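Lipoteichoic acid primase (Listeria monocytogenes, PDB 4UOP) carries an extracellular catalytic domain of the sulfatase family, an alpha/beta metalloenzyme fold that here holds a magnesium ion. Local coordinates at residues S67-L72 and Y250-V254; P191-V195 and H255-K259; I77-I82 and E235-P239; D241-L247 and E296-Y300. All blocks are in the same frame, centred on the assembly; numbering follows the deposited sequence.

Contact 1. Residues S67-L72 and Y250-V254; sequences SFQRNL and YFEAV
Tyr250 swings its ring off helix 246-271 with CG opposite the backbone N (chi1 176°), which sends the hydroxyl into the curve of the 67-72 loop, while Phe68, which starts out pointing away from the helix, turns CG opposite its own carbonyl carbon (chi1 -83°) and brings its ring back toward Val254. The tyrosine hydroxyl works in both senses. It donates to Ser67 O at 2.6 Å, meeting a lone pair in the carbonyl plane, with that oxygen at the edge of the ring. It also accepts from a water 2.7 Å from Tyr250 OH. The same water takes the N-H of Gln69 (water to Gln69 N 3.0 Å) and gives a second hydrogen to Leu72 O at 3.1 Å, pinning both ends of the turn to one phenol. Around this polar knot the packing is divided by branches. Val254 CG1 makes a CH-pi contact over a face of Phe68, 4.0 Å from the ring centroid and 22° off its normal, while CG2 lies over the Tyr250 ring. Leu72 forks between two aromatics: CD1 touches Tyr250 CE2 at 3.6 Å and CD2 reaches Phe251 CZ at 4.0 Å. The Gln69 amide is held on its own side: NE2 donates to Asn71 OD1, and OE1 takes the backbone N-H groups of Ile287 and Ile288. Ser67 follows the magnesium ligand Glu66 and its N bonds to the ligand Asp284, which makes this loop, at the end of strand 59-65, part of the metal-binding rim of a sulfatase-type alpha/beta core.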
# COMPACT_ATOMS: atom_id res chain seq x y z
N SER B 67 -7.76 6.11 -16.18
CA SER B 67 -7.97 4.68 -16.45
C SER B 67 -7.85 4.24 -17.93
O SER B 67 -8.26 3.13 -18.26
CB SER B 67 -9.32 4.22 -15.86
OG SER B 67 -9.27 4.24 -14.44
N PHE B 68 -7.24 5.07 -18.78
CA PHE B 68 -6.89 4.67 -20.15
C PHE B 68 -5.67 3.72 -20.12
O PHE B 68 -4.66 4.03 -19.47
CB PHE B 68 -6.54 5.89 -21.01
CG PHE B 68 -7.72 6.62 -21.61
CD1 PHE B 68 -8.75 7.09 -20.82
CD2 PHE B 68 -7.76 6.91 -22.97
CE1 PHE B 68 -9.81 7.80 -21.37
CE2 PHE B 68 -8.81 7.61 -23.54
CZ PHE B 68 -9.83 8.08 -22.73
N GLN B 69 -5.75 2.59 -20.82
CA GLN B 69 -4.62 1.66 -20.95
C GLN B 69 -4.43 1.31 -22.41
O GLN B 69 -5.40 1.16 -23.16
CB GLN B 69 -4.80 0.40 -20.10
CG GLN B 69 -6.05 -0.41 -20.40
CD GLN B 69 -6.35 -1.39 -19.29
OE1 GLN B 69 -6.86 -1.00 -18.24
NE2 GLN B 69 -6.02 -2.68 -19.50
N ARG B 70 -3.18 1.17 -22.81
CA ARG B 70 -2.85 1.04 -24.23
C ARG B 70 -3.50 -0.15 -24.91
O ARG B 70 -3.89 -0.04 -26.07
CB ARG B 70 -1.33 1.00 -24.44
CG ARG B 70 -0.90 1.13 -25.89
CD ARG B 70 -1.54 2.33 -26.56
NE ARG B 70 -0.96 2.68 -27.85
CZ ARG B 70 -1.57 3.41 -28.79
NH1 ARG B 70 -2.83 3.83 -28.62
NH2 ARG B 70 -0.93 3.71 -29.92
N ASN B 71 -3.63 -1.28 -24.22
CA ASN B 71 -4.23 -2.48 -24.84
C ASN B 71 -5.76 -2.41 -24.95
O ASN B 71 -6.40 -3.33 -25.51
CB ASN B 71 -3.75 -3.78 -24.18
CG ASN B 71 -4.18 -3.94 -22.74
OD1 ASN B 71 -5.07 -3.25 -22.23
ND2 ASN B 71 -3.56 -4.89 -22.07
N LEU B 72 -6.35 -1.33 -24.46
CA LEU B 72 -7.77 -1.05 -24.73
C LEU B 72 -7.96 0.32 -25.38
O LEU B 72 -8.91 1.03 -25.10
CB LEU B 72 -8.58 -1.17 -23.44
CG LEU B 72 -8.57 -2.56 -22.79
CD1 LEU B 72 -9.23 -2.52 -21.42
CD2 LEU B 72 -9.28 -3.59 -23.67
N TYR B 250 -16.85 0.32 -19.41
CA TYR B 250 -15.52 0.91 -19.58
C TYR B 250 -15.38 1.48 -20.97
O TYR B 250 -14.99 2.62 -21.13
CB TYR B 250 -14.44 -0.14 -19.33
CG TYR B 250 -13.04 0.36 -19.57
CD1 TYR B 250 -12.39 1.14 -18.62
CD2 TYR B 250 -12.37 0.05 -20.73
CE1 TYR B 250 -11.10 1.60 -18.83
CE2 TYR B 250 -11.09 0.50 -20.95
CZ TYR B 250 -10.45 1.26 -19.99
OH TYR B 250 -9.18 1.71 -20.23
N PHE B 251 -15.77 0.71 -21.98
CA PHE B 251 -15.69 1.18 -23.36
C PHE B 251 -16.57 2.41 -23.64
O PHE B 251 -16.15 3.32 -24.38
CB PHE B 251 -16.04 0.07 -24.36
CG PHE B 251 -14.95 -0.95 -24.59
CD1 PHE B 251 -13.60 -0.59 -24.64
CD2 PHE B 251 -15.29 -2.28 -24.79
CE1 PHE B 251 -12.63 -1.55 -24.88
CE2 PHE B 251 -14.32 -3.23 -25.01
CZ PHE B 251 -12.99 -2.87 -25.06
N GLU B 252 -17.78 2.47 -23.09
CA GLU B 252 -18.62 3.67 -23.24
C GLU B 252 -17.95 4.89 -22.60
O GLU B 252 -17.99 5.99 -23.15
CB GLU B 252 -19.99 3.50 -22.58
CG GLU B 252 -20.82 2.35 -23.11
CD GLU B 252 -21.47 2.61 -24.46
OE1 GLU B 252 -21.29 3.71 -25.07
OE2 GLU B 252 -22.19 1.70 -24.91
N ALA B 253 -17.36 4.69 -21.43
CA ALA B 253 -16.76 5.80 -20.68
C ALA B 253 -15.49 6.30 -21.34
O ALA B 253 -15.28 7.51 -21.45
CB ALA B 253 -16.46 5.38 -19.26
N VAL B 254 -14.65 5.38 -21.80
CA VAL B 254 -13.43 5.76 -22.51
C VAL B 254 -13.78 6.47 -23.82
O VAL B 254 -13.16 7.46 -24.18
CB VAL B 254 -12.54 4.53 -22.76
CG1 VAL B 254 -11.48 4.82 -23.80
CG2 VAL B 254 -11.92 4.08 -21.44
O HOH W 1 -8.22 2.59 -22.56

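Contact 2. Residues P191-V195 and H255-K259; sequences PSDEV and HYADK
Tyr256 drives its hydroxyl against the first turn of helix 193-209, and this is where the two segments press together. With CG opposite the backbone N (chi1 170°), the ring reaches across from helix 246-271 and sets OH 3.2 Å from Ser192 CB. There it accepts a weak hydrogen bond from Glu194 N at 3.4 Å, with an N-H...O angle of 154°. In the same turn, Asp193 points toward the other helix and lays OD2 3.5 Å from Ala257 CB, a carboxylate against a methyl. Its other oxygen, OD1, is taken by the backbone N of Val221, which helps to set the rotation of the carboxylate. A water completes the join, donating to Asp193 OD2 at 2.7 Å and to Ala257 O at 2.9 Å. The Glu194 side is looser. This partly exposed residue sends its extended chain past the phenol and meets it through solvent: Tyr256 OH donates to a water at 2.6 Å, which in turn donates to Glu194 OE1 at 2.7 Å. Lys259 NZ stays 6.5 Å from Glu194 OE1, so any attraction between the opposite charges is probably weak. Ser192 OG accepts from Val195 N and also bonds to Asp185, making Ser192 a classical N-cap. The whole is a capped helix start packed against the flank of a second helix, two of the helices that accompany the central sheet of this alpha/beta fold.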
# COMPACT_ATOMS: atom_id res chain seq x y z
N PRO B 191 -18.33 17.01 -11.95
CA PRO B 191 -18.66 17.45 -13.29
C PRO B 191 -17.89 16.69 -14.39
O PRO B 191 -16.75 16.26 -14.18
CB PRO B 191 -18.32 18.93 -13.27
CG PRO B 191 -18.53 19.34 -11.84
CD PRO B 191 -18.15 18.14 -11.02
N SER B 192 -18.55 16.56 -15.53
CA SER B 192 -18.06 15.75 -16.63
C SER B 192 -16.76 16.30 -17.20
O SER B 192 -16.42 17.46 -16.96
CB SER B 192 -19.11 15.71 -17.73
OG SER B 192 -19.28 17.00 -18.29
N ASP B 193 -16.05 15.46 -17.96
CA ASP B 193 -14.91 15.92 -18.74
C ASP B 193 -15.30 17.08 -19.67
O ASP B 193 -14.48 17.95 -19.92
CB ASP B 193 -14.31 14.79 -19.58
CG ASP B 193 -13.60 13.72 -18.75
OD1 ASP B 193 -13.46 13.86 -17.51
OD2 ASP B 193 -13.18 12.73 -19.36
N GLU B 194 -16.53 17.08 -20.20
CA GLU B 194 -16.97 18.21 -21.02
C GLU B 194 -16.90 19.52 -20.24
O GLU B 194 -16.45 20.52 -20.76
CB GLU B 194 -18.40 18.01 -21.56
CG GLU B 194 -18.82 19.12 -22.52
CD GLU B 194 -20.08 18.77 -23.33
OE1 GLU B 194 -20.82 17.86 -22.94
OE2 GLU B 194 -20.31 19.43 -24.37
N VAL B 195 -17.32 19.50 -18.98
CA VAL B 195 -17.28 20.71 -18.14
C VAL B 195 -15.82 21.07 -17.82
O VAL B 195 -15.45 22.25 -17.81
CB VAL B 195 -18.10 20.50 -16.85
CG1 VAL B 195 -17.91 21.66 -15.89
CG2 VAL B 195 -19.59 20.32 -17.18
N HIS B 255 -14.83 6.00 -24.51
CA HIS B 255 -15.26 6.63 -25.74
C HIS B 255 -15.75 8.05 -25.47
O HIS B 255 -15.45 8.95 -26.23
CB HIS B 255 -16.35 5.80 -26.42
CG HIS B 255 -16.84 6.42 -27.69
ND1 HIS B 255 -16.12 6.37 -28.87
CD2 HIS B 255 -17.97 7.12 -27.97
CE1 HIS B 255 -16.80 6.99 -29.82
NE2 HIS B 255 -17.92 7.46 -29.30
N TYR B 256 -16.53 8.23 -24.41
CA TYR B 256 -16.98 9.55 -24.02
C TYR B 256 -15.78 10.46 -23.71
O TYR B 256 -15.70 11.59 -24.20
CB TYR B 256 -17.91 9.47 -22.81
CG TYR B 256 -18.20 10.82 -22.24
CD1 TYR B 256 -19.17 11.65 -22.81
CD2 TYR B 256 -17.46 11.32 -21.16
CE1 TYR B 256 -19.40 12.92 -22.30
CE2 TYR B 256 -17.69 12.58 -20.65
CZ TYR B 256 -18.67 13.37 -21.22
OH TYR B 256 -18.87 14.64 -20.71
N ALA B 257 -14.86 9.96 -22.90
CA ALA B 257 -13.70 10.75 -22.51
C ALA B 257 -12.85 11.14 -23.74
O ALA B 257 -12.40 12.28 -23.85
CB ALA B 257 -12.87 9.98 -21.49
N ASP B 258 -12.65 10.19 -24.65
CA ASP B 258 -11.92 10.44 -25.89
C ASP B 258 -12.64 11.46 -26.78
O ASP B 258 -12.02 12.34 -27.39
CB ASP B 258 -11.66 9.12 -26.61
CG ASP B 258 -11.04 9.30 -27.98
OD1 ASP B 258 -11.78 9.60 -28.97
OD2 ASP B 258 -9.80 9.10 -28.09
N LYS B 259 -13.97 11.35 -26.86
CA LYS B 259 -14.75 12.34 -27.61
C LYS B 259 -14.55 13.76 -27.07
O LYS B 259 -14.34 14.70 -27.84
CB LYS B 259 -16.23 11.99 -27.56
CG LYS B 259 -17.13 12.95 -28.33
CD LYS B 259 -18.52 12.34 -28.43
CE LYS B 259 -19.50 13.25 -29.15
NZ LYS B 259 -20.32 13.99 -28.16
O HOH W 2 -11.47 13.37 -21.35
O HOH W 3 -21.08 15.82 -21.19

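Contact 3. Residues I77-I82 and E235-P239; sequences INGQSI and EIDLP
Ile77 O is gripped twice by Gln80, whose amide reaches at the same time across the contact to Asp237. The backbone Gln80 N gives Ile77 O a bond of 2.9 Å, and Gln80 NE2 adds another of 2.8 Å from the opposite face of the carbonyl plane. The second N-H of that NE2 runs to Asp237 O at 3.1 Å, nearly straight at 178° and in the plane of the amide. Gln80 OE1 completes the pairing by accepting Asp237 N on a lone pair at 2.8 Å. A single side-chain amide thus satisfies both the N-H and the C=O of Asp237, and the three bonds hold it against rotation. What places it there is chi1 of -54°, with CG opposite the carbonyl carbon and the chain extended beyond. Two apolar contacts accompany the amide. Ile77 CG2 presses on Pro239 CD at 3.4 Å, tighter than ordinary van der Waals contact, the two side chains crossing at about a right angle. Farther along, Ile82 CD1 meets Ile236 CG1 at 4.1 Å. Ile77 and Ile82 also rest on helix 246-271, through Phe251 and Val254. The arrangement is a two-residue beta-hairpin, closed by a type I' turn with Asn78 and Gly79 at its corners, lying alongside the irregular chain that leads into that helix.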
# COMPACT_ATOMS: atom_id res chain seq x y z
N ILE B 77 -15.30 -1.83 -31.99
CA ILE B 77 -16.38 -2.74 -31.61
C ILE B 77 -17.42 -2.70 -32.72
O ILE B 77 -18.12 -1.70 -32.87
CB ILE B 77 -17.05 -2.32 -30.28
CG1 ILE B 77 -16.02 -2.21 -29.14
CG2 ILE B 77 -18.15 -3.29 -29.90
CD1 ILE B 77 -15.32 -3.49 -28.77
N ASN B 78 -17.48 -3.76 -33.53
CA ASN B 78 -18.38 -3.82 -34.69
C ASN B 78 -18.24 -2.59 -35.57
O ASN B 78 -19.23 -1.92 -35.88
CB ASN B 78 -19.85 -4.00 -34.25
CG ASN B 78 -20.11 -5.33 -33.57
OD1 ASN B 78 -19.32 -6.27 -33.68
ND2 ASN B 78 -21.23 -5.42 -32.85
N GLY B 79 -17.01 -2.27 -35.95
CA GLY B 79 -16.73 -1.09 -36.77
C GLY B 79 -16.71 0.25 -36.05
O GLY B 79 -16.34 1.25 -36.65
N GLN B 80 -17.10 0.29 -34.77
CA GLN B 80 -17.14 1.55 -34.01
C GLN B 80 -15.82 1.77 -33.24
O GLN B 80 -15.49 0.97 -32.35
CB GLN B 80 -18.30 1.54 -33.02
CG GLN B 80 -19.68 1.25 -33.61
CD GLN B 80 -20.66 0.73 -32.56
OE1 GLN B 80 -21.41 1.51 -31.98
NE2 GLN B 80 -20.62 -0.57 -32.29
N SER B 81 -15.09 2.83 -33.57
CA SER B 81 -13.82 3.13 -32.90
C SER B 81 -14.07 3.60 -31.48
O SER B 81 -14.90 4.47 -31.25
CB SER B 81 -13.05 4.22 -33.65
OG SER B 81 -12.55 3.72 -34.86
N ILE B 82 -13.33 3.04 -30.54
CA ILE B 82 -13.48 3.43 -29.14
C ILE B 82 -12.73 4.73 -28.86
O ILE B 82 -13.25 5.59 -28.16
CB ILE B 82 -13.00 2.31 -28.19
CG1 ILE B 82 -13.84 1.04 -28.41
CG2 ILE B 82 -13.05 2.74 -26.73
CD1 ILE B 82 -15.32 1.21 -28.14
N GLU B 235 -22.52 6.23 -26.81
CA GLU B 235 -22.57 6.26 -28.27
C GLU B 235 -22.14 4.96 -28.93
O GLU B 235 -22.24 4.84 -30.15
CB GLU B 235 -21.72 7.42 -28.79
CG GLU B 235 -22.34 8.78 -28.52
CD GLU B 235 -21.53 9.93 -29.08
OE1 GLU B 235 -20.54 9.69 -29.82
OE2 GLU B 235 -21.88 11.09 -28.78
N ILE B 236 -21.67 3.99 -28.15
CA ILE B 236 -21.30 2.69 -28.69
C ILE B 236 -22.48 1.73 -28.54
O ILE B 236 -22.99 1.54 -27.44
CB ILE B 236 -20.06 2.13 -27.95
CG1 ILE B 236 -18.90 3.14 -28.00
CG2 ILE B 236 -19.63 0.79 -28.54
CD1 ILE B 236 -18.49 3.56 -29.40
N ASP B 237 -22.93 1.16 -29.65
CA ASP B 237 -23.91 0.08 -29.60
C ASP B 237 -23.15 -1.22 -29.28
O ASP B 237 -22.42 -1.73 -30.11
CB ASP B 237 -24.67 -0.04 -30.93
CG ASP B 237 -25.64 -1.22 -30.96
OD1 ASP B 237 -26.29 -1.50 -29.92
OD2 ASP B 237 -25.76 -1.86 -32.03
N LEU B 238 -23.33 -1.71 -28.05
CA LEU B 238 -22.50 -2.80 -27.54
C LEU B 238 -23.09 -4.16 -27.93
O LEU B 238 -24.30 -4.34 -27.85
CB LEU B 238 -22.43 -2.74 -26.02
CG LEU B 238 -21.60 -1.63 -25.38
CD1 LEU B 238 -21.80 -1.64 -23.88
CD2 LEU B 238 -20.13 -1.79 -25.71
N PRO B 239 -22.23 -5.11 -28.32
CA PRO B 239 -22.72 -6.50 -28.48
C PRO B 239 -23.10 -7.13 -27.14
O PRO B 239 -22.68 -6.64 -26.09
CB PRO B 239 -21.55 -7.23 -29.12
CG PRO B 239 -20.34 -6.38 -28.87
CD PRO B 239 -20.82 -4.97 -28.71

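Contact 4. Residues D241-L247 and E296-Y300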
# COMPACT_ATOMS: atom_id res chain seq x y z
N ASP B 241 -22.26 -9.69 -25.46
CA ASP B 241 -21.22 -10.13 -24.56
C ASP B 241 -20.47 -8.97 -23.87
O ASP B 241 -19.62 -9.23 -23.04
CB ASP B 241 -20.27 -11.13 -25.21
CG ASP B 241 -19.43 -10.54 -26.32
OD1 ASP B 241 -19.45 -9.32 -26.58
OD2 ASP B 241 -18.75 -11.35 -26.98
N LEU B 242 -20.84 -7.73 -24.20
CA LEU B 242 -20.36 -6.55 -23.48
C LEU B 242 -21.43 -5.73 -22.75
O LEU B 242 -21.13 -5.04 -21.77
CB LEU B 242 -19.67 -5.62 -24.44
CG LEU B 242 -18.32 -6.11 -24.91
CD1 LEU B 242 -17.82 -5.25 -26.05
CD2 LEU B 242 -17.32 -6.13 -23.77
N LYS B 243 -22.68 -5.83 -23.17
CA LYS B 243 -23.69 -4.91 -22.70
C LYS B 243 -23.88 -5.21 -21.22
O LYS B 243 -23.89 -6.37 -20.82
CB LYS B 243 -25.01 -5.07 -23.47
CG LYS B 243 -25.96 -3.87 -23.34
CD LYS B 243 -27.26 -4.08 -24.08
CE LYS B 243 -27.14 -3.72 -25.55
NZ LYS B 243 -27.47 -2.29 -25.81
N ASP B 244 -23.98 -4.15 -20.41
CA ASP B 244 -24.16 -4.22 -18.95
C ASP B 244 -23.09 -5.06 -18.20
O ASP B 244 -23.35 -5.71 -17.18
CB ASP B 244 -25.59 -4.69 -18.64
CG ASP B 244 -26.65 -3.69 -19.15
OD1 ASP B 244 -26.29 -2.66 -19.75
OD2 ASP B 244 -27.86 -3.94 -18.94
N THR B 245 -21.86 -5.00 -18.72
CA THR B 245 -20.68 -5.62 -18.11
C THR B 245 -19.68 -4.52 -17.79
O THR B 245 -19.77 -3.45 -18.37
CB THR B 245 -19.95 -6.62 -19.05
OG1 THR B 245 -19.35 -5.95 -20.17
CG2 THR B 245 -20.92 -7.72 -19.56
N GLU B 246 -18.72 -4.78 -16.90
CA GLU B 246 -17.70 -3.80 -16.55
C GLU B 246 -16.95 -3.32 -17.78
O GLU B 246 -16.76 -2.12 -17.95
CB GLU B 246 -16.71 -4.36 -15.53
CG GLU B 246 -15.50 -3.45 -15.29
CD GLU B 246 -14.60 -3.93 -14.16
OE1 GLU B 246 -13.90 -4.96 -14.34
OE2 GLU B 246 -14.59 -3.27 -13.10
N LEU B 247 -16.50 -4.24 -18.63
CA LEU B 247 -15.75 -3.87 -19.82
C LEU B 247 -16.59 -3.07 -20.80
O LEU B 247 -16.10 -2.12 -21.43
CB LEU B 247 -15.12 -5.09 -20.53
CG LEU B 247 -14.25 -4.76 -21.76
CD1 LEU B 247 -13.06 -3.90 -21.37
CD2 LEU B 247 -13.77 -6.02 -22.46
N GLU B 296 -14.76 -14.85 -23.57
CA GLU B 296 -15.32 -14.30 -24.81
C GLU B 296 -15.11 -12.78 -24.95
O GLU B 296 -15.29 -12.24 -26.04
CB GLU B 296 -16.79 -14.68 -24.98
CG GLU B 296 -17.79 -13.84 -24.20
CD GLU B 296 -17.89 -14.20 -22.74
OE1 GLU B 296 -17.21 -15.17 -22.30
OE2 GLU B 296 -18.66 -13.54 -22.02
N GLN B 297 -14.74 -12.11 -23.85
CA GLN B 297 -14.39 -10.67 -23.91
C GLN B 297 -12.93 -10.45 -24.29
O GLN B 297 -12.57 -9.35 -24.72
CB GLN B 297 -14.68 -9.99 -22.58
CG GLN B 297 -16.15 -9.85 -22.27
CD GLN B 297 -16.42 -8.95 -21.10
OE1 GLN B 297 -15.52 -8.62 -20.32
NE2 GLN B 297 -17.66 -8.51 -20.98
N LYS B 298 -12.10 -11.47 -24.16
CA LYS B 298 -10.67 -11.30 -24.45
C LYS B 298 -10.39 -10.93 -25.91
O LYS B 298 -9.40 -10.25 -26.20
CB LYS B 298 -9.86 -12.54 -24.05
CG LYS B 298 -9.72 -12.66 -22.55
CD LYS B 298 -8.80 -13.80 -22.15
CE LYS B 298 -8.87 -14.02 -20.65
NZ LYS B 298 -7.92 -15.07 -20.20
N LYS B 299 -11.28 -11.30 -26.84
CA LYS B 299 -11.10 -10.89 -28.25
C LYS B 299 -11.15 -9.37 -28.50
O LYS B 299 -10.78 -8.91 -29.58
CB LYS B 299 -12.14 -11.56 -29.15
CG LYS B 299 -13.55 -11.04 -28.96
CD LYS B 299 -14.49 -11.61 -30.03
CE LYS B 299 -15.93 -11.24 -29.76
NZ LYS B 299 -16.49 -11.97 -28.59
N TYR B 300 -11.61 -8.60 -27.51
CA TYR B 300 -11.69 -7.15 -27.62
C TYR B 300 -10.38 -6.45 -27.29
O TYR B 300 -10.22 -5.26 -27.62
CB TYR B 300 -12.81 -6.61 -26.75
CG TYR B 300 -14.17 -7.11 -27.21
CD1 TYR B 300 -14.66 -6.77 -28.46
CD2 TYR B 300 -14.93 -7.94 -26.40
CE1 TYR B 300 -15.90 -7.24 -28.89
CE2 TYR B 300 -16.16 -8.40 -26.82
CZ TYR B 300 -16.63 -8.04 -28.07
OH TYR B 300 -17.85 -8.50 -28.51
O HOH W 4 -19.61 -11.26 -21.12
O HOH W 5 -16.27 -7.21 -18.08
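The Tyr300 ring and the Asp241 carboxylate meet almost perpendicularly, their planes 88° apart, with the carboxylate at the ring's edge. Tyr300 OH donates to Asp241 OD1 at 2.6 Å on the syn lone pair. The other oxygen, OD2, takes Lys299 NZ at 2.8 Å in a salt bridge, approached nearly end-on down the C-O bond; a bend at the last torsion of the lysine also lets NZ donate to Glu296 O. The phenol is sandwiched: Leu242 CD1 lies over one face, 3.7 Å from the ring centroid and 16° off its normal, a CH-pi contact, and Lys299 CG sits above the centre of the opposite face. Gln297 comes in beside them. Its NE2 donates to Asp241 O at 2.9 Å, close to straight at 173°, and makes a weak bond to Thr245 OG1 at 3.2 Å. Its OE1, resting against Leu247 CB, receives a water that also accepts from Leu247 N. Thr245 OG1 itself donates to Leu242 O at 2.6 Å and caps Gly248 N. A type II turn running into a threonine N-cap thus starts helix 246-271, buttressed by the 296-300 loop of this sulfatase-family domain.

In the fold
Helix 246-271 ties the set together: contact 4 lies at its start, followed along it by contact 1 and then contact 2, while the hairpin of contact 3 packs against its side. Contacts 1 and 2 have centres 13 Å apart and join where Phe68 CE1 meets Ala257 CB at 3.8 Å. Contact 3 reaches contact 2 through a probable hydrogen bond from His255 ND1 to Ile82 O (3.1 Å), and contact 4 by packing of Pro239 on Tyr300. Contacts 2 and 4, centred 22 Å apart, do not touch. In contact 1 the Ser67 side chain is about 5 Å from the magnesium ion; in contact 2 the Asp193 side chain is about 11 Å from it.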